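Local coordinates for protein N-acetylglucosaminidase (Paenibacillus barengoltzii, PDB 6INX) that probably hydrolyses glycosidic bonds of N-acetylglucosamine-containing glycans as a family 18 glycoside hydrolase, at residues A235-M240 with G259-D264; D40-G45 with Q88-S93; F179-T184 with K229-A234. All coordinates share one frame; numbering follows the deposited sequence.

In the fold
Contact 3 lies in the TIM barrel itself, joining two neighbouring parallel strands. Strand 230-235 runs on directly into strand 237-241, so contact 1, its centre 19 Å from that of contact 3, opens the antiparallel sheet that follows the seventh barrel strand. Contact 2 lies on the opposite side of the chain's centre from contact 1, about 32 Å between centres, and about 14 Å from contact 3 at the nearest atoms. The probable catalytic cleft concerns contacts 1 and 3: Met-183 touches Glu-111, which ends the family's DxxDxDxE signature, and Arg-239 and Tyr-237 both reach Asp-186 of the MxYD motif. Contact 2 is peripheral packing.

Contact 1 of 3, residues A235-M240 with G259-D264; sequences AFYSRM and GGYGPD
Arg-239 lays its guanidinium over one face of the Tyr-261 ring, with CZ 4.0 Å from the ring centroid, in a cation-pi contact. NH2 sits toward the rim of that face, 3.4 Å from Tyr-261 CZ, while NH1 turns to the neighbouring backbone and donates in its own plane to Gly-259 O at 2.8 Å. The bend at chi2 (-78°) folds CD in close to the carbonyls of Gly-259 and Gly-260. NE has a further partner in Asp-186, whose OD1 also accepts the hydroxyl of Tyr-237, so the cation is held from several directions.

The tight part lies at Ser-238. Its OG, placed between the backbone N and the carbonyl carbon (chi1 67°), donates to a lone pair of Pro-263 O at 2.8 Å, and its N reaches the same oxygen. Gly-262 faces this hydroxyl, and a CB there would run into it; instead Gly-262 N bonds to Ser-238 O. The edge strand 260-264 pairs here with strand 237-241, antiparallel and offset by one residue at a beta bulge between Tyr-237 and Arg-239. Their five-stranded sheet is consistent with the alpha+beta insertion domain of many family 18 enzymes. Asp-264 ends the second strand as N-cap of helix 265-272, its OD1 bound to Glu-267 N.

Packing is looser toward solvent. The Tyr-237 and Tyr-261 rings meet obliquely, CE2 of the first 3.6 Å from CE1 of the second, and a water lies 2.6 Å from Tyr-261 OH but holds Tyr-237 OH weakly. On the sheet's other face, partly exposed Met-240 reaches Pro-263 loosely, SD to CD 4.2 Å.

Contact 2 of 3, residues D40-G45 with Q88-S93; sequences DRIQTG and QAMAES
The guanidinium of Arg-41 has the methyl of Ala-89 over the centre of one face, CB standing 3.7 Å above the plane. At its edge is the carboxylate of Glu-92, turned 33° from the guanidinium. The grip is end-on and converges on a single atom: NH1 lies 3.0 Å and NH2 3.1 Å from Glu-92 OE1, which sits close to the guanidinium plane. NH1 meets the anti lone pair of that oxygen, whereas NH2 approaches nearly in line with its C-O bond. An arginine chain extended from CG to NE carries the charge along the helix surface, its CG packing on Ala-89 CB; chi4 of -95° then turns CZ out of that line.

Behind this salt bridge the contact becomes buried. Ser-93 OG accepts the backbone N-H of Ile-42 at 2.8 Å in a fairly straight bond (161°) and itself donates back to Met-90 O one turn earlier. A water joins the two segments further on, donating to both Ile-42 O and Ser-93 O. Ile-42 points at the helix and crosses Met-90 at about a right angle, CG1 to CE 4.0 Å, while Met-90 SD lies 3.4 Å from Asp-40 O. Helix 84-100 is thereby packed against strand 41-43, the returning arm of a beta-hairpin that extends barrel strand 29-38. Leu-67 and Val-69 of strand 64-70 continue the apolar layer around Ile-42, and Phe-77 and Ala-80 line Met-90.

Chemically, the contact divides in two: the ion pair lies on the exposed side and is probably weakened by water, whereas the buried serine hydroxyl both gives and receives a bond, satisfying the amide of Ile-42 in the middle of the short strand.

Contact 3 of 3, residues F179-T184 with K229-A234; sequences FVQLMT and KIVIGA
Phe-179 and Val-231 touch across the sixth and seventh parallel strands of the TIM barrel, which are linked through helix 213-222 in a beta-alpha-beta crossover. The Phe-179 side chain starts close to its neighbour: CB lies 3.1 Å from Lys-229 O. With CG set between the backbone N and carbonyl carbon (chi1 52°), the ring turns toward Val-231. CG is 3.9 Å from Val-231 CG2, CD2 comes nearest to this methyl at 3.6 Å, and CE2 draws off to 4.1 Å. Gln-181 CG lies in the ring plane at its edge, and the His-29 ring meets Phe-179 edge-to-face.

The backbones are joined alternately: Val-180 N to Lys-229 O, Val-231 N to Val-180 O and Leu-182 N to Val-231 O. On the face bearing Val-180 and Ile-230, Leu-182 CD1 packs on Ile-230 CG2 at 3.7 Å, and helix 213-222 covers it. Gln-181 points to the barrel interior, where its NE2 bonds to Asn-31.

Beyond Leu-182 the inverse gamma turn centred on Met-183 breaks the backbone pattern, and a side chain takes over. An alanine at Thr-184 would probably leave the Gly-233 amide without its hydroxyl acceptor, loosening the strands at this end. In the protein, Gly-233 N donates to Thr-184 OG1 at 2.8 Å, with an angle of 142° at the hydrogen.

Contact 1 of 3, residues A235-M240 with G259-D264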
ATOM      1  N   ALA A 235      -2.104  -1.125 -20.101  1.00 11.70           N
ATOM      2  CA  ALA A 235      -3.529  -0.881 -19.967  1.00 10.76           C
ATOM      3  C   ALA A 235      -3.984   0.025 -21.097  1.00 10.62           C
ATOM      4  O   ALA A 235      -3.408   1.096 -21.304  1.00 12.25           O
ATOM      5  CB  ALA A 235      -3.838  -0.222 -18.624  1.00 11.89           C
ATOM      6  N   PHE A 236      -5.028  -0.396 -21.808  1.00 12.02           N
ATOM      7  CA  PHE A 236      -5.657   0.426 -22.838  1.00  9.04           C
ATOM      8  C   PHE A 236      -6.804   1.275 -22.286  1.00 10.80           C
ATOM      9  O   PHE A 236      -7.731   1.632 -23.029  1.00 13.69           O
ATOM     10  CB  PHE A 236      -6.151  -0.455 -23.994  1.00 11.64           C
ATOM     11  CG  PHE A 236      -5.059  -1.067 -24.845  1.00 10.77           C
ATOM     12  CD1 PHE A 236      -3.718  -0.992 -24.507  1.00 12.32           C
ATOM     13  CD2 PHE A 236      -5.409  -1.754 -26.003  1.00 12.64           C
ATOM     14  CE1 PHE A 236      -2.743  -1.571 -25.322  1.00 13.66           C
ATOM     15  CE2 PHE A 236      -4.440  -2.328 -26.814  1.00 12.95           C
ATOM     16  CZ  PHE A 236      -3.122  -2.247 -26.474  1.00 13.58           C
ATOM     17  N   TYR A 237      -6.754   1.628 -21.002  1.00 10.70           N
ATOM     18  CA  TYR A 237      -7.833   2.362 -20.343  1.00  9.54           C
ATOM     19  C   TYR A 237      -7.227   3.082 -19.146  1.00  9.65           C
ATOM     20  O   TYR A 237      -6.087   2.815 -18.747  1.00 11.20           O
ATOM     21  CB  TYR A 237      -8.952   1.412 -19.873  1.00 13.80           C
ATOM     22  CG  TYR A 237      -8.429   0.516 -18.781  1.00 12.54           C
ATOM     23  CD1 TYR A 237      -7.712  -0.625 -19.093  1.00 13.40           C
ATOM     24  CD2 TYR A 237      -8.572   0.861 -17.434  1.00 12.23           C
ATOM     25  CE1 TYR A 237      -7.162  -1.427 -18.108  1.00 11.16           C
ATOM     26  CE2 TYR A 237      -8.037   0.062 -16.443  1.00 11.76           C
ATOM     27  CZ  TYR A 237      -7.332  -1.073 -16.789  1.00 12.30           C
ATOM     28  OH  TYR A 237      -6.782  -1.852 -15.813  1.00 14.36           O
ATOM     29  N   SER A 238      -8.024   3.959 -18.544  1.00 10.96           N
ATOM     30  CA  SER A 238      -7.558   4.820 -17.468  1.00 11.12           C
ATOM     31  C   SER A 238      -8.181   4.469 -16.121  1.00 12.12           C
ATOM     32  O   SER A 238      -9.211   3.805 -16.027  1.00 11.86           O
ATOM     33  CB  SER A 238      -7.858   6.287 -17.792  1.00 11.47           C
ATOM     34  OG  SER A 238      -9.251   6.560 -17.798  1.00 12.26           O
ATOM     35  N   ARG A 239      -7.534   4.965 -15.065  1.00 10.60           N
ATOM     36  CA  ARG A 239      -8.124   5.068 -13.738  1.00 10.28           C
ATOM     37  C   ARG A 239      -8.273   6.548 -13.421  1.00  9.31           C
ATOM     38  O   ARG A 239      -7.472   7.370 -13.871  1.00 10.59           O
ATOM     39  CB  ARG A 239      -7.221   4.401 -12.685  1.00 11.86           C
ATOM     40  CG  ARG A 239      -7.326   2.868 -12.640  1.00 12.25           C
ATOM     41  CD  ARG A 239      -8.576   2.429 -11.903  1.00 15.84           C
ATOM     42  NE  ARG A 239      -8.814   0.997 -12.052  1.00 14.67           N
ATOM     43  CZ  ARG A 239      -9.763   0.333 -11.407  1.00 14.09           C
ATOM     44  NH1 ARG A 239     -10.562   0.955 -10.547  1.00 14.38           N
ATOM     45  NH2 ARG A 239      -9.911  -0.966 -11.624  1.00 14.47           N
ATOM     46  N   MET A 240      -9.322   6.898 -12.675  1.00 10.01           N
ATOM     47  CA  MET A 240      -9.708   8.298 -12.551  1.00 12.25           C
ATOM     48  C   MET A 240     -10.176   8.609 -11.140  1.00  9.43           C
ATOM     49  O   MET A 240     -10.923   7.834 -10.542  1.00 11.74           O
ATOM     50  CB  MET A 240     -10.842   8.604 -13.539  1.00 13.82           C
ATOM     51  CG  MET A 240     -11.388  10.019 -13.457  1.00 11.48           C
ATOM     52  SD  MET A 240     -12.617  10.339 -14.755  1.00 16.05           S
ATOM     53  CE  MET A 240     -13.941   9.269 -14.220  1.00 18.90           C
ATOM     54  N   GLY A 259     -10.154   5.518  -6.901  1.00 11.09           N
ATOM     55  CA  GLY A 259      -9.879   5.644  -8.316  1.00 11.32           C
ATOM     56  C   GLY A 259     -10.653   4.621  -9.117  1.00 11.04           C
ATOM     57  O   GLY A 259     -10.213   3.486  -9.285  1.00 14.07           O
ATOM     58  N   GLY A 260     -11.827   5.012  -9.586  1.00 11.15           N
ATOM     59  CA  GLY A 260     -12.629   4.128 -10.396  1.00 12.27           C
ATOM     60  C   GLY A 260     -12.119   4.086 -11.813  1.00 12.93           C
ATOM     61  O   GLY A 260     -11.139   4.728 -12.184  1.00 12.40           O
ATOM     62  N   TYR A 261     -12.796   3.294 -12.633  1.00 14.15           N
ATOM     63  CA  TYR A 261     -12.440   3.287 -14.043  1.00 12.96           C
ATOM     64  C   TYR A 261     -12.691   4.657 -14.650  1.00 13.91           C
ATOM     65  O   TYR A 261     -13.702   5.309 -14.373  1.00 16.57           O
ATOM     66  CB  TYR A 261     -13.271   2.253 -14.798  1.00 15.12           C
ATOM     67  CG  TYR A 261     -12.814   0.839 -14.575  1.00 15.50           C
ATOM     68  CD1 TYR A 261     -11.579   0.400 -15.038  1.00 15.97           C
ATOM     69  CD2 TYR A 261     -13.620  -0.064 -13.896  1.00 22.47           C
ATOM     70  CE1 TYR A 261     -11.167  -0.898 -14.834  1.00 17.16           C
ATOM     71  CE2 TYR A 261     -13.217  -1.357 -13.685  1.00 21.53           C
ATOM     72  CZ  TYR A 261     -11.992  -1.775 -14.154  1.00 23.29           C
ATOM     73  OH  TYR A 261     -11.593  -3.072 -13.945  1.00 26.31           O
ATOM     74  N   GLY A 262     -11.759   5.093 -15.479  1.00 13.67           N
ATOM     75  CA  GLY A 262     -11.952   6.274 -16.273  1.00 14.31           C
ATOM     76  C   GLY A 262     -12.253   5.881 -17.701  1.00 14.69           C
ATOM     77  O   GLY A 262     -12.565   4.724 -18.010  1.00 16.06           O
ATOM     78  N   PRO A 263     -12.152   6.843 -18.605  1.00 13.94           N
ATOM     79  CA  PRO A 263     -12.397   6.548 -20.020  1.00 13.99           C
ATOM     80  C   PRO A 263     -11.398   5.534 -20.565  1.00 13.83           C
ATOM     81  O   PRO A 263     -10.247   5.459 -20.131  1.00 15.73           O
ATOM     82  CB  PRO A 263     -12.223   7.914 -20.696  1.00 15.51           C
ATOM     83  CG  PRO A 263     -12.432   8.924 -19.585  1.00 19.95           C
ATOM     84  CD  PRO A 263     -11.905   8.274 -18.352  1.00 16.00           C
ATOM     85  N   ASP A 264     -11.850   4.735 -21.533  1.00 13.65           N
ATOM     86  CA  ASP A 264     -10.893   3.914 -22.261  1.00 12.05           C
ATOM     87  C   ASP A 264     -10.062   4.784 -23.199  1.00 12.60           C
ATOM     88  O   ASP A 264     -10.314   5.983 -23.363  1.00 15.25           O
ATOM     89  CB  ASP A 264     -11.571   2.740 -22.980  1.00 12.94           C
ATOM     90  CG  ASP A 264     -12.537   3.166 -24.078  1.00 18.86           C
ATOM     91  OD1 ASP A 264     -12.527   4.328 -24.523  1.00 19.24           O
ATOM     92  OD2 ASP A 264     -13.323   2.295 -24.512  1.00 22.29           O
TER
HETATM   93  O   HOH W   1      -9.290  -3.814 -14.799  1.00 21.76           O

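Contact 2 of 3, residues D40-G45 with Q88-S93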
ATOM      1  N   ASP A  40     -16.802 -26.488  -9.464  1.00 11.58           N
ATOM      2  CA  ASP A  40     -15.383 -26.827  -9.508  1.00 11.32           C
ATOM      3  C   ASP A  40     -14.865 -27.045 -10.921  1.00  9.71           C
ATOM      4  O   ASP A  40     -13.779 -27.600 -11.091  1.00 10.25           O
ATOM      5  CB  ASP A  40     -15.018 -28.034  -8.623  1.00 11.07           C
ATOM      6  CG  ASP A  40     -15.220 -27.781  -7.126  1.00 14.63           C
ATOM      7  OD1 ASP A  40     -15.475 -26.634  -6.709  1.00 12.37           O
ATOM      8  OD2 ASP A  40     -15.107 -28.757  -6.344  1.00 14.40           O
ATOM      9  N   ARG A  41     -15.584 -26.612 -11.948  1.00 10.11           N
ATOM     10  CA  ARG A  41     -15.191 -26.844 -13.331  1.00  9.08           C
ATOM     11  C   ARG A  41     -15.233 -25.557 -14.150  1.00 11.78           C
ATOM     12  O   ARG A  41     -16.110 -24.705 -13.963  1.00 11.82           O
ATOM     13  CB  ARG A  41     -16.056 -27.930 -13.995  1.00 12.22           C
ATOM     14  CG  ARG A  41     -15.836 -29.310 -13.380  1.00 12.40           C
ATOM     15  CD  ARG A  41     -16.686 -30.410 -14.029  1.00 13.41           C
ATOM     16  NE  ARG A  41     -16.534 -31.645 -13.257  1.00 13.44           N
ATOM     17  CZ  ARG A  41     -15.667 -32.615 -13.543  1.00 12.32           C
ATOM     18  NH1 ARG A  41     -14.882 -32.523 -14.615  1.00 14.44           N
ATOM     19  NH2 ARG A  41     -15.582 -33.677 -12.750  1.00 14.39           N
ATOM     20  N   ILE A  42     -14.281 -25.439 -15.076  1.00 11.19           N
ATOM     21  CA  ILE A  42     -14.280 -24.348 -16.046  1.00 11.01           C
ATOM     22  C   ILE A  42     -15.498 -24.465 -16.947  1.00 13.23           C
ATOM     23  O   ILE A  42     -15.758 -25.522 -17.536  1.00 13.00           O
ATOM     24  CB  ILE A  42     -12.983 -24.389 -16.868  1.00 10.82           C
ATOM     25  CG1 ILE A  42     -11.789 -24.081 -15.966  1.00 12.76           C
ATOM     26  CG2 ILE A  42     -13.036 -23.371 -18.000  1.00 13.91           C
ATOM     27  CD1 ILE A  42     -10.434 -24.411 -16.607  1.00 14.16           C
ATOM     28  N   GLN A  43     -16.241 -23.367 -17.071  1.00 12.41           N
ATOM     29  CA  GLN A  43     -17.460 -23.304 -17.862  1.00 14.66           C
ATOM     30  C   GLN A  43     -17.233 -22.410 -19.072  1.00 13.10           C
ATOM     31  O   GLN A  43     -16.727 -21.293 -18.932  1.00 13.56           O
ATOM     32  CB  GLN A  43     -18.603 -22.732 -17.023  1.00 17.57           C
ATOM     33  CG  GLN A  43     -18.905 -23.496 -15.742  1.00 14.98           C
ATOM     34  CD  GLN A  43     -19.357 -24.922 -15.997  1.00 16.74           C
ATOM     35  OE1 GLN A  43     -19.952 -25.229 -17.037  1.00 20.90           O
ATOM     36  NE2 GLN A  43     -19.061 -25.812 -15.052  1.00 16.13           N
ATOM     37  N   THR A  44     -17.627 -22.899 -20.253  1.00 13.76           N
ATOM     38  CA  THR A  44     -17.523 -22.138 -21.496  1.00 15.34           C
ATOM     39  C   THR A  44     -18.861 -21.896 -22.183  1.00 17.60           C
ATOM     40  O   THR A  44     -18.883 -21.249 -23.233  1.00 17.62           O
ATOM     41  CB  THR A  44     -16.574 -22.831 -22.491  1.00 13.66           C
ATOM     42  OG1 THR A  44     -17.071 -24.139 -22.792  1.00 17.33           O
ATOM     43  CG2 THR A  44     -15.166 -22.936 -21.910  1.00 20.28           C
ATOM     44  N   GLY A  45     -19.972 -22.382 -21.619  1.00 17.54           N
ATOM     45  CA  GLY A  45     -21.252 -22.345 -22.312  1.00 20.74           C
ATOM     46  C   GLY A  45     -21.803 -20.955 -22.554  1.00 22.39           C
ATOM     47  O   GLY A  45     -22.641 -20.778 -23.445  1.00 22.56           O
ATOM     48  N   GLN A  88      -8.850 -31.838  -9.356  1.00  9.32           N
ATOM     49  CA  GLN A  88      -8.999 -32.737 -10.500  1.00 10.36           C
ATOM     50  C   GLN A  88     -10.107 -32.272 -11.440  1.00  9.76           C
ATOM     51  O   GLN A  88      -9.989 -32.400 -12.667  1.00 10.69           O
ATOM     52  CB  GLN A  88      -9.278 -34.163 -10.022  1.00 11.69           C
ATOM     53  CG  GLN A  88      -8.151 -34.833  -9.248  1.00 14.57           C
ATOM     54  CD  GLN A  88      -6.932 -35.119 -10.106  1.00 17.95           C
ATOM     55  OE1 GLN A  88      -7.035 -35.236 -11.331  1.00 21.86           O
ATOM     56  NE2 GLN A  88      -5.768 -35.234  -9.465  1.00 20.69           N
ATOM     57  N   ALA A  89     -11.215 -31.765 -10.884  1.00  9.07           N
ATOM     58  CA  ALA A  89     -12.304 -31.291 -11.736  1.00  8.72           C
ATOM     59  C   ALA A  89     -11.864 -30.111 -12.591  1.00  8.81           C
ATOM     60  O   ALA A  89     -12.205 -30.041 -13.777  1.00 10.00           O
ATOM     61  CB  ALA A  89     -13.516 -30.921 -10.880  1.00 10.80           C
ATOM     62  N   MET A  90     -11.115 -29.173 -12.004  1.00  9.40           N
ATOM     63  CA  MET A  90     -10.599 -28.052 -12.777  1.00  8.56           C
ATOM     64  C   MET A  90      -9.683 -28.542 -13.886  1.00  9.04           C
ATOM     65  O   MET A  90      -9.742 -28.043 -15.016  1.00 11.40           O
ATOM     66  CB  MET A  90      -9.820 -27.099 -11.872  1.00 11.23           C
ATOM     67  CG  MET A  90     -10.704 -26.261 -10.953  1.00  8.45           C
ATOM     68  SD  MET A  90     -11.704 -25.046 -11.826  1.00 10.83           S
ATOM     69  CE  MET A  90     -10.468 -23.803 -12.211  1.00 13.05           C
ATOM     70  N   ALA A  91      -8.814 -29.500 -13.570  1.00 10.45           N
ATOM     71  CA  ALA A  91      -7.898 -30.030 -14.569  1.00  9.78           C
ATOM     72  C   ALA A  91      -8.659 -30.721 -15.689  1.00 10.14           C
ATOM     73  O   ALA A  91      -8.365 -30.522 -16.874  1.00 11.60           O
ATOM     74  CB  ALA A  91      -6.934 -31.001 -13.897  1.00 11.07           C
ATOM     75  N   GLU A  92      -9.649 -31.549 -15.326  1.00  9.81           N
ATOM     76  CA  GLU A  92     -10.453 -32.211 -16.348  1.00 10.38           C
ATOM     77  C   GLU A  92     -11.166 -31.204 -17.241  1.00 10.94           C
ATOM     78  O   GLU A  92     -11.274 -31.406 -18.458  1.00 11.83           O
ATOM     79  CB  GLU A  92     -11.468 -33.152 -15.687  1.00 10.75           C
ATOM     80  CG  GLU A  92     -10.821 -34.328 -14.993  1.00 12.74           C
ATOM     81  CD  GLU A  92     -11.746 -35.002 -13.999  1.00 12.85           C
ATOM     82  OE1 GLU A  92     -12.937 -34.667 -13.987  1.00 13.16           O
ATOM     83  OE2 GLU A  92     -11.277 -35.849 -13.217  1.00 12.74           O
ATOM     84  N   SER A  93     -11.676 -30.115 -16.654  1.00 10.12           N
ATOM     85  CA  SER A  93     -12.428 -29.146 -17.440  1.00 10.64           C
ATOM     86  C   SER A  93     -11.513 -28.313 -18.328  1.00 11.76           C
ATOM     87  O   SER A  93     -11.949 -27.815 -19.373  1.00 11.76           O
ATOM     88  CB  SER A  93     -13.274 -28.268 -16.513  1.00 11.33           C
ATOM     89  OG  SER A  93     -12.458 -27.434 -15.703  1.00 13.56           O
TER
HETATM   90  O   HOH W   2     -14.571 -26.696 -20.057  1.00 17.48           O

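Contact 3 of 3, residues F179-T184 with K229-A234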
ATOM      1  N   PHE A 179       4.388 -18.991 -18.783  1.00 12.39           N
ATOM      2  CA  PHE A 179       4.822 -17.688 -18.302  1.00 11.90           C
ATOM      3  C   PHE A 179       3.821 -17.177 -17.277  1.00 11.49           C
ATOM      4  O   PHE A 179       2.736 -17.745 -17.095  1.00 13.01           O
ATOM      5  CB  PHE A 179       5.071 -16.672 -19.430  1.00 17.27           C
ATOM      6  CG  PHE A 179       3.931 -16.507 -20.402  1.00 14.69           C
ATOM      7  CD1 PHE A 179       3.987 -17.104 -21.652  1.00 19.89           C
ATOM      8  CD2 PHE A 179       2.835 -15.714 -20.099  1.00 17.96           C
ATOM      9  CE1 PHE A 179       2.961 -16.933 -22.567  1.00 20.34           C
ATOM     10  CE2 PHE A 179       1.803 -15.540 -21.014  1.00 19.29           C
ATOM     11  CZ  PHE A 179       1.868 -16.150 -22.247  1.00 20.15           C
ATOM     12  N   VAL A 180       4.238 -16.120 -16.575  1.00 10.71           N
ATOM     13  CA  VAL A 180       3.449 -15.429 -15.563  1.00 13.42           C
ATOM     14  C   VAL A 180       3.180 -14.027 -16.087  1.00 13.47           C
ATOM     15  O   VAL A 180       4.120 -13.267 -16.342  1.00 14.40           O
ATOM     16  CB  VAL A 180       4.215 -15.350 -14.232  1.00 14.41           C
ATOM     17  CG1 VAL A 180       3.406 -14.567 -13.180  1.00 16.57           C
ATOM     18  CG2 VAL A 180       4.584 -16.737 -13.739  1.00 16.06           C
ATOM     19  N   GLN A 181       1.907 -13.666 -16.228  1.00 12.40           N
ATOM     20  CA  GLN A 181       1.543 -12.318 -16.659  1.00 14.19           C
ATOM     21  C   GLN A 181       1.321 -11.460 -15.424  1.00 14.17           C
ATOM     22  O   GLN A 181       0.385 -11.700 -14.658  1.00 15.10           O
ATOM     23  CB  GLN A 181       0.284 -12.364 -17.509  1.00 15.38           C
ATOM     24  CG  GLN A 181       0.427 -13.241 -18.724  1.00 18.25           C
ATOM     25  CD  GLN A 181      -0.882 -13.423 -19.425  1.00 21.03           C
ATOM     26  OE1 GLN A 181      -1.782 -14.091 -18.909  1.00 22.48           O
ATOM     27  NE2 GLN A 181      -1.015 -12.819 -20.599  1.00 19.04           N
ATOM     28  N   LEU A 182       2.169 -10.459 -15.229  1.00 12.68           N
ATOM     29  CA  LEU A 182       2.005  -9.548 -14.107  1.00 12.09           C
ATOM     30  C   LEU A 182       1.017  -8.465 -14.502  1.00 11.99           C
ATOM     31  O   LEU A 182       1.243  -7.715 -15.462  1.00 11.03           O
ATOM     32  CB  LEU A 182       3.339  -8.928 -13.689  1.00 12.88           C
ATOM     33  CG  LEU A 182       4.477  -9.883 -13.364  1.00 12.38           C
ATOM     34  CD1 LEU A 182       5.687  -9.076 -12.898  1.00 14.30           C
ATOM     35  CD2 LEU A 182       4.017 -10.883 -12.322  1.00 15.45           C
ATOM     36  N   MET A 183      -0.078  -8.374 -13.758  1.00  9.95           N
ATOM     37  CA  MET A 183      -1.101  -7.372 -14.045  1.00 10.10           C
ATOM     38  C   MET A 183      -0.626  -6.032 -13.482  1.00  9.47           C
ATOM     39  O   MET A 183      -1.094  -5.548 -12.447  1.00 10.91           O
ATOM     40  CB  MET A 183      -2.440  -7.799 -13.463  1.00 11.72           C
ATOM     41  CG  MET A 183      -3.101  -8.921 -14.276  1.00 12.40           C
ATOM     42  SD  MET A 183      -4.731  -9.376 -13.662  1.00 14.32           S
ATOM     43  CE  MET A 183      -4.233 -10.107 -12.115  1.00 12.70           C
ATOM     44  N   THR A 184       0.344  -5.440 -14.189  1.00  9.10           N
ATOM     45  CA  THR A 184       0.907  -4.140 -13.801  1.00  9.68           C
ATOM     46  C   THR A 184       0.014  -2.997 -14.302  1.00  9.71           C
ATOM     47  O   THR A 184       0.426  -2.088 -15.028  1.00 11.29           O
ATOM     48  CB  THR A 184       2.367  -4.004 -14.233  1.00 10.35           C
ATOM     49  OG1 THR A 184       2.488  -4.206 -15.648  1.00 10.58           O
ATOM     50  CG2 THR A 184       3.246  -5.009 -13.500  1.00 11.44           C
ATOM     51  N   LYS A 229      10.237 -15.837 -17.924  1.00 16.24           N
ATOM     52  CA  LYS A 229       8.821 -16.159 -17.798  1.00 16.42           C
ATOM     53  C   LYS A 229       7.949 -14.969 -17.423  1.00 16.22           C
ATOM     54  O   LYS A 229       6.742 -15.149 -17.237  1.00 18.88           O
ATOM     55  CB  LYS A 229       8.602 -17.287 -16.776  1.00 17.34           C
ATOM     56  CG  LYS A 229       9.012 -18.664 -17.265  1.00 19.25           C
ATOM     57  CD  LYS A 229       8.519 -19.748 -16.322  1.00 17.71           C
ATOM     58  CE  LYS A 229       8.794 -21.125 -16.898  1.00 20.97           C
ATOM     59  NZ  LYS A 229       8.317 -22.211 -16.002  1.00 21.14           N
ATOM     60  N   ILE A 230       8.503 -13.768 -17.291  1.00 13.02           N
ATOM     61  CA  ILE A 230       7.734 -12.623 -16.818  1.00 13.09           C
ATOM     62  C   ILE A 230       7.230 -11.817 -18.003  1.00 14.04           C
ATOM     63  O   ILE A 230       8.022 -11.300 -18.796  1.00 13.78           O
ATOM     64  CB  ILE A 230       8.555 -11.750 -15.861  1.00 15.24           C
ATOM     65  CG1 ILE A 230       8.848 -12.545 -14.587  1.00 14.46           C
ATOM     66  CG2 ILE A 230       7.795 -10.471 -15.546  1.00 16.46           C
ATOM     67  CD1 ILE A 230       9.652 -11.796 -13.547  1.00 16.86           C
ATOM     68  N   VAL A 231       5.911 -11.676 -18.087  1.00 12.63           N
ATOM     69  CA  VAL A 231       5.238 -10.835 -19.067  1.00 12.16           C
ATOM     70  C   VAL A 231       4.620  -9.673 -18.293  1.00 12.49           C
ATOM     71  O   VAL A 231       3.853  -9.897 -17.350  1.00 13.95           O
ATOM     72  CB  VAL A 231       4.169 -11.644 -19.818  1.00 12.03           C
ATOM     73  CG1 VAL A 231       3.269 -10.742 -20.669  1.00 13.55           C
ATOM     74  CG2 VAL A 231       4.831 -12.738 -20.668  1.00 13.64           C
ATOM     75  N   ILE A 232       4.974  -8.433 -18.652  1.00 11.59           N
ATOM     76  CA  ILE A 232       4.432  -7.275 -17.929  1.00 11.11           C
ATOM     77  C   ILE A 232       3.147  -6.779 -18.575  1.00 11.29           C
ATOM     78  O   ILE A 232       2.769  -7.238 -19.655  1.00 12.98           O
ATOM     79  CB  ILE A 232       5.460  -6.139 -17.770  1.00  9.38           C
ATOM     80  CG1 ILE A 232       5.846  -5.569 -19.141  1.00 11.68           C
ATOM     81  CG2 ILE A 232       6.677  -6.636 -17.008  1.00 11.10           C
ATOM     82  CD1 ILE A 232       6.580  -4.221 -19.075  1.00 12.33           C
ATOM     83  N   GLY A 233       2.459  -5.852 -17.922  1.00 11.73           N
ATOM     84  CA  GLY A 233       1.130  -5.424 -18.337  1.00 11.61           C
ATOM     85  C   GLY A 233       1.060  -3.979 -18.793  1.00 10.91           C
ATOM     86  O   GLY A 233       1.673  -3.090 -18.183  1.00 10.98           O
ATOM     87  N   ALA A 234       0.272  -3.755 -19.847  1.00 12.79           N
ATOM     88  CA  ALA A 234      -0.102  -2.442 -20.350  1.00 10.41           C
ATOM     89  C   ALA A 234      -1.615  -2.330 -20.349  1.00 13.04           C
ATOM     90  O   ALA A 234      -2.331  -3.311 -20.580  1.00 13.21           O
ATOM     91  CB  ALA A 234       0.395  -2.220 -21.788  1.00 14.26           C
TER